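Local atomic coordinates of putative peptidase (Bacteroides fragilis, PDB entry 5DYN), a protein that is a clostripain-family cysteine protease, probably one that activates the Bacteroides fragilis toxin by proteolytic cleavage, of which this chain is the C-terminal part. Residues B[58-68]-B[82-90]; B[118-129]-B[177-185]. All blocks are in the same frame, centred on the assembly; numbering follows the deposited sequence.

How the contacts relate
Both contacts lie in one alpha/beta domain, on opposite sides of the chain's centre, with their centres 28 Å apart and their nearest atoms about 9 Å apart, so they do not touch. Strand 110-115 of the mixed sheet relates them: Tyr86 of contact 1 rests on its Val111, while contact 2 starts shortly after it at Glu118 and reaches it again through backbone bonding of Val184 to Lys115. Each contact holds sodium ligands. Contact 1 supplies Pro61 and Ala63 to an ion shared with the other protein chain and Tyr90 to a second ion, whereas in contact 2 the sodium is bound from both segments by Glu118 and Ala180.

Contact 1 (B[58-68]-B[82-90]); sequences IPGPGAPYQTV and IASCYYDYY. With NA (sodium ion), chain E; NA (sodium ion), chain F.
Three prolines, Pro59, Pro61 and Pro64, pack against three tyrosines of one helix, Tyr86, Tyr89 and Tyr90. Pro64 CB sits over one face of the Tyr89 ring in a CH-pi contact, 3.8 Å from the centroid, while its CD rests above the rim of Tyr86, on the same face as Ala63 CA, which is 3.9 Å from the centroid. Tyr86 reaches this loop because its CG stands anti to the backbone N (chi1 -158°), and its OH is hydrogen-bonded to Asp31, whose carboxylate also accepts from Ala63 N. Tyr90 has Pro59 CG over a face and Pro61 CG 3.5 Å from its OH. Tyr90 OH lies 2.3 Å from Gly62 O at the ring edge; the pair reads as a hydrogen bond from the hydroxyl, but so short a distance is doubtful. The loop folds as a type I turn from Pro59 to Gly62, then an inverse gamma turn centred on Pro64, the N-cap of helix 65-72; helices 65-72 and 78-92 lie beside strand 25-31 of the central sheet, with Val68 on Phe29 and Ile82 on Phe27. Pro64 O is gripped by Thr67 N, Val68 N and Thr67 OG1, the last at 3.0 Å in the carbonyl plane. Val68 CG1 meets Ile82 CG2 at 3.9 Å. Pro61 O, at 2.3 Å, and Ala63 O bind a sodium ion together with a water and Asp35 and Glu38 of the other protein chain.

Contact 2 (B[118-129]-B[177-185]); sequences ELENLAVATSKV and WREAFDKVM. With NA (sodium ion), chain H.
Leu122 fills the apolar centre with its two methyl branches. Leu122 CD1 approaches the edge of the Phe181 ring and lies 4.0 Å from Trp177 CZ2, coming at the indole obliquely; Leu122 CD2 turns to Val184 CG2 at 3.9 Å. The side chains of Leu122 and Phe181 run side by side in the same direction, and Phe181 CB in turn covers one face of the Trp177 indole. Next to them the helices are close enough for two alanines to meet directly, Ala125 CB to Ala180 CB at 3.6 Å. Such small residues suit the near-antiparallel pairing of helices 119-127 and 177-182, whose axes come within 8.9 Å at 164°. The first helix follows strand 110-115 and the second leads into strand 185-196, neighbouring antiparallel strands of the central sheet, and the pair flanks that sheet, consistent with the caspase-like alpha/beta fold of clan CD peptidases. Trp232 of helix 231-236 covers Leu122 and Thr126 as well. At the Trp177 end two hydrogen bonds follow one another: Trp177 NE1 donates to Thr126 OG1 at 3.1 Å in a nearly straight bond (166°) within the indole plane, and that hydroxyl donates on to Leu122 O from above the carbonyl plane, fixing the rotation of the threonine. At the opposite end Glu118, bent at chi2 (-77°), lays its carboxylate against Lys183 CB. A sodium ion between the segments is coordinated by Glu118 OE1 and Ala180 O. Beside it a water donates to Glu118 OE2 and, at 3.1 Å, to Lys183 O.

Contact 1 (B[58-68]-B[82-90])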
loop_
_atom_site.group_PDB
_atom_site.type_symbol
_atom_site.label_atom_id
_atom_site.label_comp_id
_atom_site.label_asym_id
_atom_site.label_seq_id
_atom_site.Cartn_x
_atom_site.Cartn_y
_atom_site.Cartn_z
ATOM N N ILE B 58 -5.861 -4.300 5.833
ATOM C CA ILE B 58 -4.912 -5.407 5.774
ATOM C C ILE B 58 -4.946 -6.205 7.081
ATOM O O ILE B 58 -4.954 -5.619 8.163
ATOM C CB ILE B 58 -3.474 -4.890 5.503
ATOM C CG1 ILE B 58 -3.274 -4.619 4.012
ATOM C CG2 ILE B 58 -2.422 -5.879 5.997
ATOM C CD1 ILE B 58 -3.302 -5.870 3.160
ATOM N N PRO B 59 -4.985 -7.544 6.985
ATOM C CA PRO B 59 -4.960 -8.418 8.165
ATOM C C PRO B 59 -3.765 -8.139 9.072
ATOM O O PRO B 59 -2.670 -7.891 8.572
ATOM C CB PRO B 59 -4.861 -9.824 7.560
ATOM C CG PRO B 59 -5.458 -9.693 6.203
ATOM C CD PRO B 59 -5.091 -8.313 5.731
ATOM N N GLY B 60 -3.987 -8.171 10.383
ATOM C CA GLY B 60 -2.929 -7.997 11.366
ATOM C C GLY B 60 -1.652 -8.788 11.123
ATOM O O GLY B 60 -0.564 -8.208 11.095
ATOM N N PRO B 61 -1.768 -10.117 10.948
ATOM C CA PRO B 61 -0.585 -10.940 10.664
ATOM C C PRO B 61 0.106 -10.589 9.343
ATOM O O PRO B 61 1.202 -11.081 9.085
ATOM C CB PRO B 61 -1.151 -12.367 10.617
ATOM C CG PRO B 61 -2.621 -12.199 10.412
ATOM C CD PRO B 61 -2.969 -10.947 11.142
ATOM N N GLY B 62 -0.532 -9.762 8.520
ATOM C CA GLY B 62 0.081 -9.259 7.304
ATOM C C GLY B 62 0.466 -10.318 6.289
ATOM O O GLY B 62 -0.222 -11.323 6.124
ATOM N N ALA B 63 1.575 -10.088 5.599
ATOM C CA ALA B 63 2.032 -11.007 4.567
ATOM C C ALA B 63 2.577 -12.307 5.155
ATOM O O ALA B 63 3.176 -12.305 6.232
ATOM C CB ALA B 63 3.093 -10.337 3.702
ATOM N N PRO B 64 2.354 -13.427 4.449
ATOM C CA PRO B 64 3.041 -14.687 4.747
ATOM C C PRO B 64 4.471 -14.615 4.239
ATOM O O PRO B 64 4.783 -15.153 3.176
ATOM C CB PRO B 64 2.223 -15.727 3.980
ATOM C CG PRO B 64 1.656 -14.963 2.830
ATOM C CD PRO B 64 1.380 -13.577 3.352
ATOM N N TYR B 65 5.334 -13.947 4.996
ATOM C CA TYR B 65 6.690 -13.659 4.541
ATOM C C TYR B 65 7.536 -14.913 4.331
ATOM O O TYR B 65 8.648 -14.829 3.815
ATOM C CB TYR B 65 7.385 -12.712 5.524
ATOM C CG TYR B 65 6.866 -11.292 5.451
ATOM C CD1 TYR B 65 7.257 -10.443 4.422
ATOM C CD2 TYR B 65 5.983 -10.801 6.404
ATOM C CE1 TYR B 65 6.782 -9.148 4.342
ATOM C CE2 TYR B 65 5.503 -9.505 6.333
ATOM C CZ TYR B 65 5.906 -8.683 5.300
ATOM O OH TYR B 65 5.434 -7.391 5.221
ATOM N N GLN B 66 7.014 -16.072 4.718
ATOM C CA GLN B 66 7.700 -17.324 4.429
ATOM C C GLN B 66 7.599 -17.637 2.936
ATOM O O GLN B 66 8.459 -18.317 2.378
ATOM C CB GLN B 66 7.134 -18.475 5.265
ATOM C CG GLN B 66 5.663 -18.770 5.040
ATOM C CD GLN B 66 4.763 -18.059 6.031
ATOM O OE1 GLN B 66 5.089 -16.981 6.526
ATOM N NE2 GLN B 66 3.622 -18.665 6.329
ATOM N N THR B 67 6.553 -17.126 2.290
ATOM C CA THR B 67 6.387 -17.302 0.850
ATOM C C THR B 67 6.552 -15.986 0.091
ATOM O O THR B 67 6.935 -15.983 -1.080
ATOM C CB THR B 67 5.015 -17.897 0.507
ATOM O OG1 THR B 67 3.985 -16.977 0.883
ATOM C CG2 THR B 67 4.808 -19.219 1.233
ATOM N N VAL B 68 6.268 -14.869 0.759
ATOM C CA VAL B 68 6.380 -13.557 0.127
ATOM C C VAL B 68 7.844 -13.181 -0.095
ATOM O O VAL B 68 8.196 -12.616 -1.133
ATOM C CB VAL B 68 5.681 -12.459 0.963
ATOM C CG1 VAL B 68 5.936 -11.083 0.366
ATOM C CG2 VAL B 68 4.190 -12.724 1.038
ATOM N N ILE B 82 4.401 -11.639 -5.461
ATOM C CA ILE B 82 4.157 -11.136 -4.109
ATOM C C ILE B 82 2.662 -11.116 -3.801
ATOM O O ILE B 82 2.219 -11.613 -2.764
ATOM C CB ILE B 82 4.726 -9.715 -3.910
ATOM C CG1 ILE B 82 6.255 -9.734 -3.930
ATOM C CG2 ILE B 82 4.238 -9.121 -2.594
ATOM C CD1 ILE B 82 6.877 -8.357 -4.039
ATOM N N ALA B 83 1.888 -10.545 -4.719
ATOM C CA ALA B 83 0.445 -10.434 -4.550
ATOM C C ALA B 83 -0.236 -11.797 -4.499
ATOM O O ALA B 83 -1.049 -12.058 -3.610
ATOM C CB ALA B 83 -0.151 -9.597 -5.663
ATOM N N SER B 84 0.094 -12.660 -5.456
ATOM C CA SER B 84 -0.522 -13.984 -5.530
ATOM C C SER B 84 -0.183 -14.825 -4.301
ATOM O O SER B 84 -1.035 -15.554 -3.796
ATOM C CB SER B 84 -0.091 -14.711 -6.806
ATOM O OG SER B 84 1.319 -14.837 -6.874
ATOM N N CYS B 85 1.053 -14.717 -3.820
ATOM C CA CYS B 85 1.457 -15.401 -2.589
ATOM C C CYS B 85 0.626 -14.930 -1.406
ATOM O O CYS B 85 0.085 -15.740 -0.654
ATOM C CB CYS B 85 2.942 -15.176 -2.296
ATOM S SG CYS B 85 4.063 -16.173 -3.289
ATOM N N TYR B 86 0.544 -13.613 -1.253
ATOM C CA TYR B 86 -0.243 -12.990 -0.200
ATOM C C TYR B 86 -1.677 -13.509 -0.247
ATOM O O TYR B 86 -2.232 -13.930 0.773
ATOM C CB TYR B 86 -0.240 -11.469 -0.355
ATOM C CG TYR B 86 -0.555 -10.685 0.904
ATOM C CD1 TYR B 86 0.264 -9.636 1.319
ATOM C CD2 TYR B 86 -1.654 -11.002 1.688
ATOM C CE1 TYR B 86 -0.020 -8.917 2.458
ATOM C CE2 TYR B 86 -1.943 -10.292 2.836
ATOM C CZ TYR B 86 -1.125 -9.253 3.216
ATOM O OH TYR B 86 -1.413 -8.549 4.358
ATOM N N TYR B 87 -2.268 -13.486 -1.441
ATOM C CA TYR B 87 -3.664 -13.876 -1.606
ATOM C C TYR B 87 -3.896 -15.368 -1.377
ATOM O O TYR B 87 -4.810 -15.745 -0.645
ATOM C CB TYR B 87 -4.170 -13.497 -2.997
ATOM C CG TYR B 87 -5.572 -14.008 -3.249
ATOM C CD1 TYR B 87 -6.669 -13.377 -2.682
ATOM C CD2 TYR B 87 -5.798 -15.138 -4.030
ATOM C CE1 TYR B 87 -7.951 -13.842 -2.893
ATOM C CE2 TYR B 87 -7.078 -15.610 -4.247
ATOM C CZ TYR B 87 -8.151 -14.956 -3.675
ATOM O OH TYR B 87 -9.433 -15.411 -3.881
ATOM N N ASP B 88 -3.081 -16.205 -2.017
ATOM C CA ASP B 88 -3.260 -17.656 -1.958
ATOM C C ASP B 88 -3.237 -18.180 -0.528
ATOM O O ASP B 88 -3.964 -19.114 -0.189
ATOM C CB ASP B 88 -2.187 -18.370 -2.786
ATOM C CG ASP B 88 -2.426 -18.248 -4.280
ATOM O OD1 ASP B 88 -3.589 -18.035 -4.682
ATOM O OD2 ASP B 88 -1.451 -18.369 -5.053
ATOM N N TYR B 89 -2.404 -17.567 0.307
ATOM C CA TYR B 89 -2.274 -17.970 1.701
ATOM C C TYR B 89 -3.580 -17.795 2.461
ATOM O O TYR B 89 -4.035 -18.706 3.157
ATOM C CB TYR B 89 -1.171 -17.167 2.387
ATOM C CG TYR B 89 -0.865 -17.621 3.795
ATOM C CD1 TYR B 89 0.083 -18.608 4.033
ATOM C CD2 TYR B 89 -1.518 -17.061 4.888
ATOM C CE1 TYR B 89 0.373 -19.027 5.319
ATOM C CE2 TYR B 89 -1.237 -17.477 6.178
ATOM C CZ TYR B 89 -0.290 -18.459 6.386
ATOM O OH TYR B 89 0.001 -18.878 7.665
ATOM N N TYR B 90 -4.180 -16.619 2.326
ATOM C CA TYR B 90 -5.383 -16.298 3.081
ATOM C C TYR B 90 -6.631 -16.911 2.463
ATOM O O TYR B 90 -7.626 -17.119 3.156
ATOM C CB TYR B 90 -5.554 -14.784 3.204
ATOM C CG TYR B 90 -4.633 -14.141 4.216
ATOM C CD1 TYR B 90 -5.031 -13.979 5.536
ATOM C CD2 TYR B 90 -3.373 -13.684 3.850
ATOM C CE1 TYR B 90 -4.197 -13.387 6.465
ATOM C CE2 TYR B 90 -2.533 -13.088 4.772
ATOM C CZ TYR B 90 -2.950 -12.942 6.078
ATOM O OH TYR B 90 -2.117 -12.354 7.002
HETATM NA NA NA E . 2.896 -12.659 8.767
HETATM NA NA NA F . -8.545 -16.417 5.878
HETATM O O HOH W 1 1.748 -13.928 10.663
#

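Contact 2 (B[118-129]-B[177-185])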
loop_
_atom_site.group_PDB
_atom_site.type_symbol
_atom_site.label_atom_id
_atom_site.label_comp_id
_atom_site.label_asym_id
_atom_site.label_seq_id
_atom_site.Cartn_x
_atom_site.Cartn_y
_atom_site.Cartn_z
ATOM N N GLU B 118 1.303 3.909 -15.766
ATOM C CA GLU B 118 0.031 4.203 -16.420
ATOM C C GLU B 118 -0.812 5.217 -15.647
ATOM O O GLU B 118 -1.913 5.568 -16.072
ATOM C CB GLU B 118 -0.767 2.913 -16.619
ATOM C CG GLU B 118 -0.139 1.927 -17.602
ATOM C CD GLU B 118 -0.346 2.324 -19.057
ATOM O OE1 GLU B 118 -0.851 3.440 -19.317
ATOM O OE2 GLU B 118 -0.012 1.513 -19.948
ATOM N N LEU B 119 -0.290 5.691 -14.520
ATOM C CA LEU B 119 -1.039 6.601 -13.655
ATOM C C LEU B 119 -1.248 7.981 -14.281
ATOM O O LEU B 119 -2.263 8.636 -14.032
ATOM C CB LEU B 119 -0.336 6.743 -12.303
ATOM C CG LEU B 119 -0.931 5.900 -11.174
ATOM C CD1 LEU B 119 -2.328 6.399 -10.822
ATOM C CD2 LEU B 119 -0.969 4.430 -11.564
ATOM N N GLU B 120 -0.292 8.425 -15.087
ATOM C CA GLU B 120 -0.433 9.704 -15.764
ATOM C C GLU B 120 -1.505 9.627 -16.848
ATOM O O GLU B 120 -2.299 10.555 -17.002
ATOM C CB GLU B 120 0.904 10.153 -16.349
ATOM C CG GLU B 120 1.934 10.466 -15.277
ATOM C CD GLU B 120 3.146 11.191 -15.816
ATOM O OE1 GLU B 120 3.298 11.260 -17.054
ATOM O OE2 GLU B 120 3.943 11.696 -14.997
ATOM N N ASN B 121 -1.534 8.524 -17.593
ATOM C CA ASN B 121 -2.577 8.298 -18.590
ATOM C C ASN B 121 -3.955 8.256 -17.939
ATOM O O ASN B 121 -4.940 8.731 -18.505
ATOM C CB ASN B 121 -2.328 6.995 -19.358
ATOM C CG ASN B 121 -1.082 7.047 -20.222
ATOM O OD1 ASN B 121 -0.550 8.121 -20.505
ATOM N ND2 ASN B 121 -0.615 5.881 -20.657
ATOM N N LEU B 122 -4.014 7.678 -16.742
ATOM C CA LEU B 122 -5.265 7.564 -16.002
ATOM C C LEU B 122 -5.770 8.937 -15.561
ATOM O O LEU B 122 -6.965 9.222 -15.640
ATOM C CB LEU B 122 -5.089 6.651 -14.789
ATOM C CG LEU B 122 -6.367 6.308 -14.021
ATOM C CD1 LEU B 122 -7.390 5.663 -14.946
ATOM C CD2 LEU B 122 -6.048 5.400 -12.842
ATOM N N ALA B 123 -4.851 9.783 -15.103
ATOM C CA ALA B 123 -5.189 11.145 -14.707
ATOM C C ALA B 123 -5.753 11.935 -15.884
ATOM O O ALA B 123 -6.689 12.719 -15.726
ATOM C CB ALA B 123 -3.969 11.849 -14.130
ATOM N N VAL B 124 -5.176 11.729 -17.064
ATOM C CA VAL B 124 -5.677 12.360 -18.278
ATOM C C VAL B 124 -7.088 11.867 -18.570
ATOM O O VAL B 124 -8.001 12.662 -18.787
ATOM C CB VAL B 124 -4.767 12.074 -19.494
ATOM C CG1 VAL B 124 -5.372 12.657 -20.762
ATOM C CG2 VAL B 124 -3.376 12.637 -19.262
ATOM N N ALA B 125 -7.254 10.548 -18.560
ATOM C CA ALA B 125 -8.546 9.923 -18.807
ATOM C C ALA B 125 -9.607 10.427 -17.839
ATOM O O ALA B 125 -10.737 10.716 -18.235
ATOM C CB ALA B 125 -8.427 8.415 -18.708
ATOM N N THR B 126 -9.235 10.533 -16.568
ATOM C CA THR B 126 -10.170 10.948 -15.530
ATOM C C THR B 126 -10.559 12.417 -15.688
ATOM O O THR B 126 -11.704 12.794 -15.431
ATOM C CB THR B 126 -9.580 10.715 -14.130
ATOM O OG1 THR B 126 -9.085 9.372 -14.040
ATOM C CG2 THR B 126 -10.632 10.926 -13.070
ATOM N N SER B 127 -9.611 13.240 -16.134
ATOM C CA SER B 127 -9.870 14.665 -16.335
ATOM C C SER B 127 -10.874 14.911 -17.459
ATOM O O SER B 127 -11.505 15.962 -17.510
ATOM C CB SER B 127 -8.568 15.417 -16.622
ATOM O OG SER B 127 -8.001 15.006 -17.852
ATOM N N LYS B 128 -11.020 13.941 -18.356
ATOM C CA LYS B 128 -11.996 14.042 -19.437
ATOM C C LYS B 128 -13.401 13.716 -18.934
ATOM O O LYS B 128 -14.393 14.012 -19.597
ATOM C CB LYS B 128 -11.627 13.103 -20.591
ATOM C CG LYS B 128 -10.289 13.408 -21.252
ATOM C CD LYS B 128 -9.962 12.397 -22.346
ATOM C CE LYS B 128 -8.879 12.927 -23.284
ATOM N NZ LYS B 128 -8.587 11.993 -24.413
ATOM N N VAL B 129 -13.479 13.106 -17.757
ATOM C CA VAL B 129 -14.753 12.642 -17.218
ATOM C C VAL B 129 -15.316 13.555 -16.132
ATOM O O VAL B 129 -16.447 14.032 -16.235
ATOM C CB VAL B 129 -14.622 11.222 -16.631
ATOM C CG1 VAL B 129 -15.912 10.810 -15.939
ATOM C CG2 VAL B 129 -14.243 10.226 -17.719
ATOM N N TRP B 177 -12.755 5.704 -20.655
ATOM C CA TRP B 177 -12.023 5.778 -19.398
ATOM C C TRP B 177 -11.570 4.392 -18.955
ATOM O O TRP B 177 -10.447 4.216 -18.480
ATOM C CB TRP B 177 -12.883 6.424 -18.311
ATOM C CG TRP B 177 -12.191 6.522 -16.989
ATOM C CD1 TRP B 177 -11.447 7.567 -16.531
ATOM C CD2 TRP B 177 -12.171 5.530 -15.953
ATOM N NE1 TRP B 177 -10.966 7.291 -15.274
ATOM C CE2 TRP B 177 -11.396 6.045 -14.897
ATOM C CE3 TRP B 177 -12.733 4.255 -15.819
ATOM C CZ2 TRP B 177 -11.168 5.333 -13.719
ATOM C CZ3 TRP B 177 -12.507 3.550 -14.649
ATOM C CH2 TRP B 177 -11.732 4.091 -13.615
ATOM N N ARG B 178 -12.456 3.415 -19.119
ATOM C CA ARG B 178 -12.186 2.036 -18.731
ATOM C C ARG B 178 -10.979 1.460 -19.472
ATOM O O ARG B 178 -10.242 0.636 -18.928
ATOM C CB ARG B 178 -13.423 1.173 -18.984
ATOM C CG ARG B 178 -13.229 -0.301 -18.713
ATOM C CD ARG B 178 -12.815 -0.555 -17.278
ATOM N NE ARG B 178 -12.703 -1.985 -17.014
ATOM C CZ ARG B 178 -13.718 -2.751 -16.628
ATOM N NH1 ARG B 178 -14.922 -2.223 -16.455
ATOM N NH2 ARG B 178 -13.528 -4.045 -16.413
ATOM N N GLU B 179 -10.780 1.903 -20.711
ATOM C CA GLU B 179 -9.627 1.481 -21.501
ATOM C C GLU B 179 -8.325 1.899 -20.828
ATOM O O GLU B 179 -7.362 1.134 -20.782
ATOM C CB GLU B 179 -9.694 2.060 -22.918
ATOM C CG GLU B 179 -10.777 1.448 -23.794
ATOM C CD GLU B 179 -10.712 1.928 -25.233
ATOM O OE1 GLU B 179 -10.578 3.151 -25.454
ATOM O OE2 GLU B 179 -10.794 1.077 -26.145
ATOM N N ALA B 180 -8.308 3.119 -20.304
ATOM C CA ALA B 180 -7.123 3.645 -19.643
ATOM C C ALA B 180 -6.909 2.988 -18.286
ATOM O O ALA B 180 -5.772 2.786 -17.861
ATOM C CB ALA B 180 -7.230 5.149 -19.489
ATOM N N PHE B 181 -8.004 2.654 -17.610
ATOM C CA PHE B 181 -7.924 2.051 -16.283
ATOM C C PHE B 181 -7.483 0.594 -16.355
ATOM O O PHE B 181 -6.787 0.106 -15.465
ATOM C CB PHE B 181 -9.268 2.152 -15.556
ATOM C CG PHE B 181 -9.253 1.551 -14.177
ATOM C CD1 PHE B 181 -8.746 2.265 -13.101
ATOM C CD2 PHE B 181 -9.742 0.274 -13.956
ATOM C CE1 PHE B 181 -8.728 1.716 -11.830
ATOM C CE2 PHE B 181 -9.725 -0.283 -12.686
ATOM C CZ PHE B 181 -9.219 0.440 -11.623
ATOM N N ASP B 182 -7.893 -0.096 -17.415
ATOM C CA ASP B 182 -7.533 -1.497 -17.605
ATOM C C ASP B 182 -6.020 -1.703 -17.612
ATOM O O ASP B 182 -5.532 -2.783 -17.281
ATOM C CB ASP B 182 -8.134 -2.031 -18.907
ATOM C CG ASP B 182 -9.603 -2.384 -18.771
ATOM O OD1 ASP B 182 -10.067 -2.573 -17.628
ATOM O OD2 ASP B 182 -10.292 -2.479 -19.809
ATOM N N LYS B 183 -5.286 -0.659 -17.980
ATOM C CA LYS B 183 -3.833 -0.727 -18.070
ATOM C C LYS B 183 -3.152 -0.499 -16.717
ATOM O O LYS B 183 -1.928 -0.579 -16.611
ATOM C CB LYS B 183 -3.326 0.302 -19.083
ATOM C CG LYS B 183 -3.791 0.058 -20.509
ATOM C CD LYS B 183 -3.701 1.333 -21.329
ATOM C CE LYS B 183 -3.362 1.038 -22.781
ATOM N NZ LYS B 183 -2.893 2.262 -23.489
ATOM N N VAL B 184 -3.941 -0.218 -15.685
ATOM C CA VAL B 184 -3.385 0.128 -14.382
ATOM C C VAL B 184 -3.359 -1.067 -13.437
ATOM O O VAL B 184 -2.295 -1.462 -12.954
ATOM C CB VAL B 184 -4.171 1.275 -13.721
ATOM C CG1 VAL B 184 -3.596 1.588 -12.343
ATOM C CG2 VAL B 184 -4.141 2.511 -14.603
ATOM N N MET B 185 -4.528 -1.639 -13.165
ATOM C CA MET B 185 -4.608 -2.788 -12.269
ATOM C C MET B 185 -4.241 -4.074 -13.001
ATOM O O MET B 185 -5.026 -4.601 -13.789
ATOM C CB MET B 185 -6.002 -2.900 -11.655
ATOM C CG MET B 185 -6.405 -1.676 -10.858
ATOM S SD MET B 185 -5.122 -1.181 -9.688
ATOM C CE MET B 185 -5.141 -2.566 -8.550
HETATM NA NA NA H . -3.630 4.037 -18.621
HETATM O O HOH W 2 -0.166 -1.584 -18.985
#